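Local atomic coordinates of RabGDI protein (PDB entry 3P1W), a protein that probably binds prenylated Rab GTPases and inhibits their release of GDP. Residues Asp22-Gly27 with Glu299-Asp304; Gly29-Ile34 with Phe428-Tyr433; Arg51-Gly56 with Met274-Val279; Val280-Asp285 with Ser311-Leu316. All coordinates share one frame; numbering follows the deposited sequence. Where two conformers were deposited one is given.

Interaction 1. Residues Asp22-Gly27 with Glu299-Asp304; sequences DVIILG and EIAYCD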
loop_
_atom_site.group_PDB
_atom_site.type_symbol
_atom_site.label_atom_id
_atom_site.label_comp_id
_atom_site.label_asym_id
_atom_site.label_seq_id
_atom_site.Cartn_x
_atom_site.Cartn_y
_atom_site.Cartn_z
ATOM N N ASP A 22 8.596 22.919 15.446
ATOM C CA ASP A 22 7.827 23.298 14.266
ATOM C C ASP A 22 6.618 22.361 14.138
ATOM O O ASP A 22 5.482 22.811 13.978
ATOM C CB ASP A 22 8.699 23.238 13.015
ATOM C CG ASP A 22 9.783 24.311 13.016
ATOM O OD1 ASP A 22 9.431 25.481 13.240
ATOM O OD2 ASP A 22 10.969 23.975 12.809
ATOM N N VAL A 23 6.875 21.060 14.229
ATOM C CA VAL A 23 5.813 20.059 14.113
ATOM C C VAL A 23 6.007 19.007 15.198
ATOM O O VAL A 23 7.129 18.549 15.433
ATOM C CB VAL A 23 5.813 19.381 12.731
ATOM C CG1 VAL A 23 4.603 18.435 12.577
ATOM C CG2 VAL A 23 5.795 20.421 11.614
ATOM N N ILE A 24 4.918 18.647 15.872
ATOM C CA ILE A 24 4.904 17.451 16.717
ATOM C C ILE A 24 4.076 16.376 15.973
ATOM O O ILE A 24 2.995 16.643 15.435
ATOM C CB ILE A 24 4.343 17.711 18.121
ATOM C CG1 ILE A 24 5.226 18.709 18.878
ATOM C CG2 ILE A 24 4.222 16.399 18.930
ATOM C CD1 ILE A 24 4.665 19.107 20.231
ATOM N N ILE A 25 4.624 15.174 15.937
ATOM C CA ILE A 25 4.033 14.077 15.187
ATOM C C ILE A 25 3.623 13.021 16.184
ATOM O O ILE A 25 4.426 12.649 17.028
ATOM C CB ILE A 25 5.016 13.505 14.110
ATOM C CG1 ILE A 25 5.363 14.546 13.035
ATOM C CG2 ILE A 25 4.357 12.328 13.367
ATOM C CD1 ILE A 25 6.625 15.349 13.298
ATOM N N LEU A 26 2.372 12.543 16.106
ATOM C CA LEU A 26 1.858 11.587 17.059
ATOM C C LEU A 26 1.548 10.296 16.300
ATOM O O LEU A 26 0.761 10.323 15.358
ATOM C CB LEU A 26 0.601 12.124 17.732
ATOM C CG LEU A 26 0.727 13.510 18.374
ATOM C CD1 LEU A 26 -0.610 13.902 18.965
ATOM C CD2 LEU A 26 1.817 13.533 19.423
ATOM N N GLY A 27 2.178 9.199 16.719
ATOM C CA GLY A 27 2.064 7.892 16.061
ATOM C C GLY A 27 3.317 7.657 15.239
ATOM O O GLY A 27 3.877 8.616 14.693
ATOM N N GLU A 299 4.297 16.385 31.094
ATOM C CA GLU A 299 5.197 16.963 30.104
ATOM C C GLU A 299 4.391 17.888 29.212
ATOM O O GLU A 299 3.244 17.597 28.896
ATOM C CB GLU A 299 5.862 15.878 29.261
ATOM C CG GLU A 299 6.663 14.867 30.075
ATOM C CD GLU A 299 6.734 13.503 29.413
ATOM O OE1 GLU A 299 7.867 13.033 29.183
ATOM O OE2 GLU A 299 5.662 12.908 29.125
ATOM N N ILE A 300 4.981 19.010 28.818
ATOM C CA ILE A 300 4.345 19.902 27.847
ATOM C C ILE A 300 5.365 20.378 26.803
ATOM O O ILE A 300 6.545 20.618 27.120
ATOM C CB ILE A 300 3.697 21.125 28.543
ATOM C CG1 ILE A 300 2.795 21.896 27.561
ATOM C CG2 ILE A 300 4.778 22.028 29.131
ATOM C CD1 ILE A 300 2.021 23.061 28.188
ATOM N N ALA A 301 4.903 20.524 25.564
ATOM C CA ALA A 301 5.697 21.151 24.512
ATOM C C ALA A 301 4.775 21.972 23.628
ATOM O O ALA A 301 3.588 21.647 23.475
ATOM C CB ALA A 301 6.435 20.100 23.680
ATOM N N TYR A 302 5.320 23.021 23.040
ATOM C CA TYR A 302 4.559 23.887 22.162
ATOM C C TYR A 302 4.957 23.594 20.712
ATOM O O TYR A 302 6.033 23.048 20.457
ATOM C CB TYR A 302 4.749 25.352 22.579
ATOM C CG TYR A 302 4.083 25.640 23.907
ATOM C CD1 TYR A 302 2.717 25.922 23.977
ATOM C CD2 TYR A 302 4.799 25.575 25.101
ATOM C CE1 TYR A 302 2.087 26.160 25.193
ATOM C CE2 TYR A 302 4.177 25.818 26.327
ATOM C CZ TYR A 302 2.819 26.109 26.359
ATOM O OH TYR A 302 2.190 26.348 27.556
ATOM N N CYS A 303 4.052 23.879 19.777
ATOM C CA CYS A 303 4.290 23.600 18.362
ATOM C C CYS A 303 3.389 24.443 17.477
ATOM O O CYS A 303 2.396 25.014 17.940
ATOM C CB CYS A 303 4.086 22.107 18.063
ATOM S SG CYS A 303 2.437 21.515 18.495
ATOM N N ASP A 304 3.765 24.555 16.212
ATOM C CA ASP A 304 2.988 25.318 15.229
ATOM C C ASP A 304 2.050 24.397 14.445
ATOM O O ASP A 304 1.007 24.842 13.954
ATOM C CB ASP A 304 3.926 26.050 14.259
ATOM C CG ASP A 304 4.819 27.060 14.963
ATOM O OD1 ASP A 304 4.361 27.688 15.939
ATOM O OD2 ASP A 304 5.979 27.216 14.544
#
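Ile24 and Cys303 meet where the first strand of the Rossmann-like domain meets a strand of the small antiparallel meander added to it, an arrangement known from FAD-binding relatives. The two strands are far from parallel: the directions of 23-26 and 300-303 differ by 120°, and their axes come no nearer than 7.0 Å. Side chains therefore fill most of the join. The CB of Ile24 is directed toward the other strand. Its CG1 is anti to the carbonyl carbon (chi1 -63°), and CG1 lies 3.7 Å from Cys303 CB. Ile24 CD1 continues the extended chain and rests against both CB and SG of Cys303. The same methyl reaches Ala301 CB at 4.0 Å, so one isoleucine branch spans two alternate residues of the meander strand. These three residues are buried.

Nearer the surface the backbones draw together. Asp304 N gives a weak hydrogen bond to Asp22 O, 3.3 Å long and bent to 139° at the hydrogen. Beside it the carboxylates of Asp22 and Asp304 point the same way, with Asp22 OD1 and Asp304 OD2 4.1 Å apart. Their like charges probably repel mildly. Asp22 OD2 accepts the backbone N-H of Lys45, and Asp304 OD1 has a weak bond from His20 NE2.

The chain turns a corner at Asp304 and enters strand 305-308, which pairs in parallel with strand 20-26. Strand 46-49 also pairs in parallel with strand 20-26. Helix 30-41 packs on Val23 and Ile25, while Ile293 of strand 290-295 touches Ile24 from the meander.

Interaction 2. Residues Gly29-Ile34 with Phe428-Tyr433; sequences GLKECI and FVTSSY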
loop_
_atom_site.group_PDB
_atom_site.type_symbol
_atom_site.label_atom_id
_atom_site.label_comp_id
_atom_site.label_asym_id
_atom_site.label_seq_id
_atom_site.Cartn_x
_atom_site.Cartn_y
_atom_site.Cartn_z
ATOM N N GLY A 29 3.199 5.180 12.733
ATOM C CA GLY A 29 2.752 4.518 11.504
ATOM C C GLY A 29 3.665 4.994 10.394
ATOM O O GLY A 29 4.372 6.021 10.528
ATOM N N LEU A 30 3.679 4.238 9.311
ATOM C CA LEU A 30 4.544 4.501 8.177
ATOM C C LEU A 30 4.400 5.918 7.651
ATOM O O LEU A 30 5.409 6.613 7.456
ATOM C CB LEU A 30 4.285 3.463 7.056
ATOM C CG LEU A 30 4.727 2.039 7.393
ATOM C CD1 LEU A 30 4.282 1.094 6.259
ATOM C CD2 LEU A 30 6.235 1.964 7.629
ATOM N N LYS A 31 3.173 6.391 7.461
ATOM C CA LYS A 31 2.983 7.755 6.956
ATOM C C LYS A 31 3.628 8.819 7.874
ATOM O O LYS A 31 4.298 9.741 7.395
ATOM C CB LYS A 31 1.511 8.079 6.794
ATOM C CG LYS A 31 0.765 7.307 5.667
ATOM C CD LYS A 31 -0.730 7.565 5.809
ATOM C CE LYS A 31 -1.559 6.867 4.794
ATOM N NZ LYS A 31 -2.979 7.303 4.836
ATOM N N GLU A 32 3.423 8.669 9.173
ATOM C CA GLU A 32 4.007 9.606 10.160
ATOM C C GLU A 32 5.539 9.605 10.108
ATOM O O GLU A 32 6.184 10.669 10.169
ATOM C CB GLU A 32 3.521 9.267 11.559
ATOM C CG GLU A 32 2.135 9.853 11.910
ATOM C CD GLU A 32 0.955 9.104 11.267
ATOM O OE1 GLU A 32 1.102 7.902 10.969
ATOM O OE2 GLU A 32 -0.112 9.727 11.064
ATOM N N CYS A 33 6.117 8.409 10.028
ATOM C CA CYS A 33 7.568 8.261 9.943
ATOM C C CYS A 33 8.141 8.912 8.675
ATOM O O CYS A 33 9.147 9.658 8.727
ATOM C CB CYS A 33 7.938 6.806 9.983
ATOM S SG CYS A 33 7.648 6.053 11.568
ATOM N N ILE A 34 7.489 8.659 7.541
ATOM C CA ILE A 34 7.913 9.236 6.251
ATOM C C ILE A 34 7.839 10.768 6.265
ATOM O O ILE A 34 8.803 11.469 5.851
ATOM C CB ILE A 34 7.069 8.641 5.064
ATOM C CG1 ILE A 34 7.335 7.138 4.943
ATOM C CG2 ILE A 34 7.385 9.372 3.777
ATOM C CD1 ILE A 34 6.276 6.325 4.127
ATOM N N PHE A 428 -3.058 18.071 11.229
ATOM C CA PHE A 428 -3.173 17.346 9.952
ATOM C C PHE A 428 -3.248 15.886 10.290
ATOM O O PHE A 428 -2.317 15.364 10.907
ATOM C CB PHE A 428 -1.942 17.600 9.075
ATOM C CG PHE A 428 -1.824 19.017 8.599
ATOM C CD1 PHE A 428 -2.222 19.364 7.322
ATOM C CD2 PHE A 428 -1.360 20.015 9.453
ATOM C CE1 PHE A 428 -2.132 20.680 6.889
ATOM C CE2 PHE A 428 -1.278 21.352 9.029
ATOM C CZ PHE A 428 -1.665 21.675 7.736
ATOM N N VAL A 429 -4.349 15.246 9.904
ATOM C CA VAL A 429 -4.625 13.861 10.269
ATOM C C VAL A 429 -4.438 12.944 9.056
ATOM O O VAL A 429 -4.998 13.190 7.998
ATOM C CB VAL A 429 -6.044 13.684 10.862
ATOM C CG1 VAL A 429 -6.252 12.269 11.328
ATOM C CG2 VAL A 429 -6.253 14.647 12.084
ATOM N N THR A 430 -3.618 11.917 9.213
ATOM C CA THR A 430 -3.447 10.898 8.149
ATOM C C THR A 430 -4.706 10.032 8.046
ATOM O O THR A 430 -5.358 9.733 9.051
ATOM C CB THR A 430 -2.208 10.028 8.369
ATOM O OG1 THR A 430 -2.244 9.412 9.657
ATOM C CG2 THR A 430 -0.915 10.847 8.201
ATOM N N SER A 431 -5.047 9.634 6.828
ATOM C CA SER A 431 -6.137 8.683 6.616
ATOM C C SER A 431 -5.734 7.273 7.049
ATOM O O SER A 431 -4.545 6.910 7.106
ATOM C CB SER A 431 -6.601 8.720 5.140
ATOM O OG SER A 431 -5.581 8.234 4.287
ATOM N N SER A 432 -6.718 6.443 7.344
ATOM C CA SER A 432 -6.440 5.060 7.670
ATOM C C SER A 432 -5.911 4.357 6.425
ATOM O O SER A 432 -6.247 4.761 5.317
ATOM C CB SER A 432 -7.697 4.357 8.137
ATOM O OG SER A 432 -8.325 5.094 9.170
ATOM N N TYR A 433 -5.078 3.333 6.628
ATOM C CA TYR A 433 -4.548 2.520 5.518
ATOM C C TYR A 433 -5.699 1.734 4.885
ATOM O O TYR A 433 -6.486 1.109 5.588
ATOM C CB TYR A 433 -3.418 1.580 5.965
ATOM C CG TYR A 433 -2.242 2.348 6.480
ATOM C CD1 TYR A 433 -1.262 2.824 5.628
ATOM C CD2 TYR A 433 -2.186 2.707 7.821
ATOM C CE1 TYR A 433 -0.235 3.604 6.108
ATOM C CE2 TYR A 433 -1.162 3.489 8.310
ATOM C CZ TYR A 433 -0.193 3.926 7.447
ATOM O OH TYR A 433 0.802 4.732 7.934
HETATM O O HOH W 1 -4.320 5.566 3.058
HETATM O O HOH W 2 -0.303 6.217 9.698
#
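Lys31 of the helix start and Tyr433 of the 428-433 segment are joined first by a hydrogen bond. Lys31 N, in the first helical turn, donates to Tyr433 OH over 2.9 Å, almost straight at 176°. A second bond comes from the tip of the same lysine: Lys31 NZ gives to Ser431 O at 2.8 Å, from above the carbonyl plane. The third runs the other way. Thr430 OG1 donates to Glu32 OE2 at 2.6 Å and meets its syn lone pair. The Glu32 chain bends at chi2 (76°), turning CD away from an extended course.

Gly29 is the N-cap of helix 30-41. It belongs to the glycine-rich turn between the first strand and first helix of a Rossmann-like fold, a turn that in FAD-binding relatives lies against the cofactor phosphates.

Charge and ring meet as a cation-pi pair. Lys31 NZ stands over the Tyr433 ring face, 5.0 Å from its centroid. The ammonium also forms a salt bridge with Asp445 of helix 440-454, which should help to balance its buried charge.

Two waters extend the polar network. One molecule accepts from Lys31 NZ and donates to Ser432 O. Another links Glu32 OE1 with Tyr433 OH.

Apolar packing lines the extended lysine. The lysine chain and the Tyr433 side chain run antiparallel alongside each other, with Lys31 CE 3.8 Å from Tyr433 CE1. Thr430 lies alongside it in the same manner, and Lys31 CD is 3.8 Å from Thr430 CB. Ala442 of helix 440-454 also touches the lysine chain.

Interaction 3. Residues Arg51-Gly56 with Met274-Val279; sequences RNPYYG and MLNKNV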
loop_
_atom_site.group_PDB
_atom_site.type_symbol
_atom_site.label_atom_id
_atom_site.label_comp_id
_atom_site.label_asym_id
_atom_site.label_seq_id
_atom_site.Cartn_x
_atom_site.Cartn_y
_atom_site.Cartn_z
ATOM N N ARG A 51 2.258 6.516 21.962
ATOM C CA ARG A 51 1.782 5.935 23.211
ATOM C C ARG A 51 2.229 4.481 23.424
ATOM O O ARG A 51 2.297 4.016 24.549
ATOM C CB ARG A 51 0.258 6.028 23.288
ATOM C CG ARG A 51 -0.483 5.099 22.338
ATOM C CD ARG A 51 -1.998 5.109 22.552
ATOM N NE ARG A 51 -2.636 6.299 22.001
ATOM C CZ ARG A 51 -3.019 6.455 20.729
ATOM N NH1 ARG A 51 -2.815 5.517 19.820
ATOM N NH2 ARG A 51 -3.611 7.579 20.363
ATOM N N ASN A 52 2.496 3.769 22.327
ATOM C CA ASN A 52 2.807 2.353 22.359
ATOM C C ASN A 52 4.249 2.091 22.761
ATOM O O ASN A 52 5.102 2.973 22.606
ATOM C CB ASN A 52 2.576 1.742 20.957
ATOM C CG ASN A 52 1.123 1.782 20.516
ATOM O OD1 ASN A 52 0.210 1.681 21.335
ATOM N ND2 ASN A 52 0.906 1.916 19.204
ATOM N N PRO A 53 4.542 0.860 23.238
ATOM C CA PRO A 53 5.926 0.454 23.525
ATOM C C PRO A 53 6.711 -0.110 22.334
ATOM O O PRO A 53 7.843 -0.539 22.513
ATOM C CB PRO A 53 5.762 -0.606 24.631
ATOM C CG PRO A 53 4.429 -1.209 24.395
ATOM C CD PRO A 53 3.576 -0.175 23.646
ATOM N N TYR A 54 6.132 -0.058 21.134
ATOM C CA TYR A 54 6.744 -0.557 19.892
ATOM C C TYR A 54 6.474 0.497 18.801
ATOM O O TYR A 54 5.529 1.265 18.919
ATOM C CB TYR A 54 6.092 -1.906 19.500
ATOM C CG TYR A 54 4.588 -1.809 19.374
ATOM C CD1 TYR A 54 3.992 -1.355 18.199
ATOM C CD2 TYR A 54 3.763 -2.134 20.436
ATOM C CE1 TYR A 54 2.617 -1.250 18.084
ATOM C CE2 TYR A 54 2.381 -2.038 20.334
ATOM C CZ TYR A 54 1.812 -1.595 19.158
ATOM O OH TYR A 54 0.440 -1.478 19.066
ATOM N N TYR A 55 7.277 0.513 17.744
ATOM C CA TYR A 55 7.077 1.423 16.608
ATOM C C TYR A 55 6.050 0.847 15.630
ATOM O O TYR A 55 5.854 -0.360 15.596
ATOM C CB TYR A 55 8.369 1.591 15.817
ATOM C CG TYR A 55 9.480 2.345 16.504
ATOM C CD1 TYR A 55 9.291 3.647 16.949
ATOM C CD2 TYR A 55 10.742 1.777 16.640
ATOM C CE1 TYR A 55 10.306 4.339 17.549
ATOM C CE2 TYR A 55 11.772 2.470 17.246
ATOM C CZ TYR A 55 11.546 3.746 17.695
ATOM O OH TYR A 55 12.564 4.441 18.302
ATOM N N GLY A 56 5.421 1.706 14.828
ATOM C CA GLY A 56 4.684 1.250 13.629
ATOM C C GLY A 56 3.202 1.527 13.601
ATOM O O GLY A 56 2.588 1.506 12.518
ATOM N N MET A 274 10.022 9.006 20.333
ATOM C CA MET A 274 9.830 8.580 21.709
ATOM C C MET A 274 8.645 7.656 21.834
ATOM O O MET A 274 7.521 8.027 21.508
ATOM C CB MET A 274 9.605 9.787 22.628
ATOM C CG MET A 274 10.694 10.841 22.552
ATOM S SD MET A 274 10.515 12.054 23.892
ATOM C CE MET A 274 11.422 11.225 25.214
ATOM N N LEU A 275 8.893 6.470 22.364
ATOM C CA LEU A 275 7.833 5.519 22.647
ATOM C C LEU A 275 7.322 5.709 24.062
ATOM O O LEU A 275 7.920 6.440 24.849
ATOM C CB LEU A 275 8.343 4.088 22.460
ATOM C CG LEU A 275 8.804 3.741 21.044
ATOM C CD1 LEU A 275 9.501 2.384 21.030
ATOM C CD2 LEU A 275 7.629 3.794 20.055
ATOM N N ASN A 276 6.228 5.028 24.384
ATOM C CA ASN A 276 5.642 5.057 25.731
ATOM C C ASN A 276 5.306 6.458 26.240
ATOM O O ASN A 276 5.382 6.727 27.459
ATOM C CB ASN A 276 6.569 4.359 26.731
ATOM C CG ASN A 276 6.871 2.941 26.339
ATOM O OD1 ASN A 276 5.966 2.093 26.262
ATOM N ND2 ASN A 276 8.145 2.665 26.084
ATOM N N LYS A 277 4.929 7.342 25.317
ATOM C CA LYS A 277 4.603 8.739 25.641
ATOM C C LYS A 277 3.121 9.001 25.459
ATOM O O LYS A 277 2.642 9.139 24.326
ATOM C CB LYS A 277 5.407 9.689 24.758
ATOM C CG LYS A 277 6.882 9.780 25.120
ATOM C CD LYS A 277 7.097 10.346 26.523
ATOM C CE LYS A 277 8.567 10.592 26.803
ATOM N NZ LYS A 277 8.819 10.591 28.259
ATOM N N ASN A 278 2.391 9.041 26.570
ATOM C CA ASN A 278 0.935 9.135 26.528
ATOM C C ASN A 278 0.391 10.572 26.540
ATOM O O ASN A 278 0.271 11.212 27.584
ATOM C CB ASN A 278 0.306 8.329 27.664
ATOM C CG ASN A 278 -1.183 8.068 27.437
ATOM O OD1 ASN A 278 -1.636 7.847 26.293
ATOM N ND2 ASN A 278 -1.951 8.085 28.518
ATOM N N VAL A 279 0.043 11.047 25.359
ATOM C CA VAL A 279 -0.561 12.352 25.191
ATOM C C VAL A 279 -1.978 12.309 25.743
ATOM O O VAL A 279 -2.732 11.369 25.463
ATOM C CB VAL A 279 -0.540 12.738 23.705
ATOM C CG1 VAL A 279 -1.210 14.077 23.467
ATOM C CG2 VAL A 279 0.895 12.762 23.227
HETATM O O HOH W 3 3.271 2.182 26.302
HETATM O O HOH W 4 -1.904 8.780 23.923
#
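Leu275 lies across the ring of Tyr55, the two side chains crossing at about a right angle. Leu275 CD1 sits over the ring centre in a CH-pi contact, 4.1 Å from the centroid of Tyr55. The other methyl, Leu275 CD2, is nearer the rim, 3.5 Å from Tyr55 CD1, and also touches Tyr54 O. Leu275 CB packs on Asn52 O. That same oxygen accepts the hydrogen bond of Asn276 N at 2.9 Å. The bond is fairly straight (164°), but its donor stands above the carbonyl plane. Next to it, Asn276 OD1 presses on the proline ring, 3.2 Å from Pro53 CB. Further along, Arg51 CA makes a CA-H...O contact with Lys277 O at 3.5 Å.

The 51-56 segment follows strand 46-49 of the Rossmann-like domain, and the 274-279 segment joins strand 273-274 to the meander. In related GDIs the Tyr55 region is part of the Rab-binding platform, and a similar role is likely here.

Two waters extend the contact. One donates to both Arg51 O and Asn276 OD1. The other accepts from Arg51 NE and donates to Asn278 OD1 and Val279 O. The Arg51 chain bends at chi3 (76°), and this turn places NE beside that water.

Outer residues fix these groups. Arg51 NH1 bonds to Ser311 OG, and Arg51 also has a cation-pi contact with Tyr312. Tyr55 packs on Pro259 and Glu260 of helix 257-268. Asp50 pairs through its backbone with both Met274 and Lys277.

Interaction 4. Residues Val280-Asp285 with Ser311-Leu316; sequences VDFVFD and SYVMHL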
loop_
_atom_site.group_PDB
_atom_site.type_symbol
_atom_site.label_atom_id
_atom_site.label_comp_id
_atom_site.label_asym_id
_atom_site.label_seq_id
_atom_site.Cartn_x
_atom_site.Cartn_y
_atom_site.Cartn_z
ATOM N N VAL A 280 -2.318 13.280 26.581
ATOM C CA VAL A 280 -3.661 13.351 27.155
ATOM C C VAL A 280 -4.425 14.624 26.769
ATOM O O VAL A 280 -5.604 14.755 27.145
ATOM C CB VAL A 280 -3.648 13.174 28.703
ATOM C CG1 VAL A 280 -2.901 11.877 29.076
ATOM C CG2 VAL A 280 -3.057 14.401 29.427
ATOM N N ASP A 281 -3.781 15.538 26.022
ATOM C CA ASP A 281 -4.433 16.771 25.564
ATOM C C ASP A 281 -3.687 17.552 24.466
ATOM O O ASP A 281 -2.441 17.531 24.379
ATOM C CB ASP A 281 -4.679 17.704 26.743
ATOM C CG ASP A 281 -5.848 17.262 27.608
ATOM O OD1 ASP A 281 -6.919 16.912 27.036
ATOM O OD2 ASP A 281 -5.680 17.259 28.851
ATOM N N PHE A 282 -4.480 18.225 23.632
ATOM C CA PHE A 282 -4.001 19.294 22.788
ATOM C C PHE A 282 -4.201 20.611 23.521
ATOM O O PHE A 282 -5.178 20.770 24.251
ATOM C CB PHE A 282 -4.787 19.342 21.485
ATOM C CG PHE A 282 -4.543 18.163 20.583
ATOM C CD1 PHE A 282 -3.519 18.189 19.651
ATOM C CD2 PHE A 282 -5.325 17.036 20.671
ATOM C CE1 PHE A 282 -3.288 17.105 18.804
ATOM C CE2 PHE A 282 -5.103 15.951 19.824
ATOM C CZ PHE A 282 -4.077 15.987 18.901
ATOM N N VAL A 283 -3.273 21.540 23.328
ATOM C CA VAL A 283 -3.431 22.911 23.785
ATOM C C VAL A 283 -3.789 23.759 22.565
ATOM O O VAL A 283 -3.143 23.651 21.514
ATOM C CB VAL A 283 -2.138 23.426 24.453
ATOM C CG1 VAL A 283 -2.361 24.814 25.086
ATOM C CG2 VAL A 283 -1.633 22.413 25.491
ATOM N N PHE A 284 -4.847 24.556 22.699
ATOM C CA PHE A 284 -5.327 25.450 21.644
ATOM C C PHE A 284 -5.186 26.918 22.018
ATOM O O PHE A 284 -5.422 27.286 23.163
ATOM C CB PHE A 284 -6.793 25.164 21.376
ATOM C CG PHE A 284 -7.025 23.844 20.752
ATOM C CD1 PHE A 284 -6.674 23.639 19.427
ATOM C CD2 PHE A 284 -7.556 22.788 21.482
ATOM C CE1 PHE A 284 -6.858 22.415 18.826
ATOM C CE2 PHE A 284 -7.742 21.541 20.870
ATOM C CZ PHE A 284 -7.395 21.366 19.548
ATOM N N ASP A 285 -4.816 27.753 21.050
ATOM C CA ASP A 285 -4.735 29.194 21.286
ATOM C C ASP A 285 -6.123 29.842 21.200
ATOM O O ASP A 285 -7.123 29.159 20.982
ATOM C CB ASP A 285 -3.747 29.859 20.313
ATOM C CG ASP A 285 -4.229 29.857 18.873
ATOM O OD1 ASP A 285 -5.425 29.600 18.616
ATOM O OD2 ASP A 285 -3.397 30.131 17.989
ATOM N N SER A 311 -6.242 7.913 15.627
ATOM C CA SER A 311 -6.389 7.511 17.019
ATOM C C SER A 311 -6.089 8.631 17.999
ATOM O O SER A 311 -6.501 8.533 19.163
ATOM C CB SER A 311 -5.525 6.293 17.374
ATOM O OG SER A 311 -4.163 6.584 17.437
ATOM N N TYR A 312 -5.372 9.657 17.555
ATOM C CA TYR A 312 -5.003 10.784 18.425
ATOM C C TYR A 312 -6.016 11.924 18.446
ATOM O O TYR A 312 -5.872 12.879 19.255
ATOM C CB TYR A 312 -3.598 11.294 18.074
ATOM C CG TYR A 312 -2.542 10.338 18.509
ATOM C CD1 TYR A 312 -2.034 10.356 19.803
ATOM C CD2 TYR A 312 -2.040 9.379 17.608
ATOM C CE1 TYR A 312 -1.054 9.455 20.208
ATOM C CE2 TYR A 312 -1.075 8.479 18.005
ATOM C CZ TYR A 312 -0.589 8.507 19.297
ATOM O OH TYR A 312 0.373 7.574 19.659
ATOM N N VAL A 313 -7.070 11.816 17.644
ATOM C CA VAL A 313 -8.069 12.874 17.542
ATOM C C VAL A 313 -9.476 12.366 17.758
ATOM O O VAL A 313 -10.452 13.002 17.333
ATOM C CB VAL A 313 -7.970 13.628 16.180
ATOM C CG1 VAL A 313 -6.637 14.392 16.057
ATOM C CG2 VAL A 313 -8.156 12.657 14.959
ATOM N N MET A 314 -9.602 11.255 18.480
ATOM C CA MET A 314 -10.919 10.654 18.671
ATOM C C MET A 314 -11.799 11.475 19.616
ATOM O O MET A 314 -13.017 11.288 19.616
ATOM C CB MET A 314 -10.785 9.231 19.211
ATOM C CG MET A 314 -10.150 8.268 18.264
ATOM S SD MET A 314 -11.180 7.935 16.832
ATOM C CE MET A 314 -12.308 6.772 17.586
ATOM N N HIS A 315 -11.166 12.357 20.394
ATOM C CA HIS A 315 -11.851 13.291 21.289
ATOM C C HIS A 315 -12.170 14.659 20.681
ATOM O O HIS A 315 -12.863 15.464 21.302
ATOM C CB HIS A 315 -11.013 13.501 22.567
ATOM C CG HIS A 315 -9.633 14.021 22.325
ATOM N ND1 HIS A 315 -8.767 13.473 21.394
ATOM C CD2 HIS A 315 -8.954 15.021 22.936
ATOM C CE1 HIS A 315 -7.617 14.121 21.450
ATOM N NE2 HIS A 315 -7.702 15.058 22.383
ATOM N N LEU A 316 -11.674 14.919 19.477
ATOM C CA LEU A 316 -11.792 16.234 18.839
ATOM C C LEU A 316 -12.896 16.243 17.802
ATOM O O LEU A 316 -13.085 15.267 17.031
ATOM C CB LEU A 316 -10.491 16.664 18.174
ATOM C CG LEU A 316 -9.268 16.842 19.063
ATOM C CD1 LEU A 316 -8.153 17.414 18.202
ATOM C CD2 LEU A 316 -9.594 17.755 20.271
#
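Phe282 reaches from its strand into the bend formed by residues 312-316. Its CG is anti to the carbonyl carbon (chi1 -68°), and its CB points toward the loop. The rim of the ring leads. Phe282 CE2 lies 3.2 Å from Tyr312 O, which sits at the ring edge near its plane. A neighbouring rim atom, Phe282 CZ, meets Val313 CG1 at 4.1 Å.

Leu316 approaches the same ring obliquely. An extended chi2 (-174°) carries its CD1 anti to CA, and this methyl is 3.8 Å from Phe282 CE2. Leu316 CD1 also touches the edge of the next aromatic on the strand, at 4.2 Å from Phe284 CZ.

The loop is shaped by a type I beta turn from Val313 to Leu316, closed by the bond from Leu316 N to Val313 O. The facing strand, 279-284, is the outer strand of the meander. It carries a classic beta bulge where Val280 and Asp281 both face Lys294.

His315 was modelled in two conformers. In one of them CG takes the crowded position between the backbone N and the carbonyl carbon (chi1 58°). That ring meets Phe282 rim to rim, with planes 23° apart, a contact tied to this conformer. Leu316 CG then lies over its centre. Phe282 also touches Val306 and Ile427, of two strands paired in parallel. Ile427 also touches Phe284 and Leu316.

Interactions 1, 2 and 4 all reach one Rossmann-like sheet; interaction 3 joins two loops that leave it. Interaction 1 is joined directly to interaction 2 by the turn after its first strand, with Gly27 O 3.2 Å from Glu32 CB. Interactions 1 and 4 have centres about 11 Å apart and share apolar packing, Leu26 CD1 lying 4.0 Å from Phe282 CZ. A salt bridge from Lys277 NZ to Glu299 OE1, 2.8 Å, ties interaction 3 to the meander of interaction 1. Arg51 N and Tyr312 OH, 3.2 Å apart, probably bond interaction 3 to interaction 4. Val313 and Val429 connect interactions 4 and 2. Interaction 3 contributes the surface likely to meet Rab, whereas interaction 2 is buried.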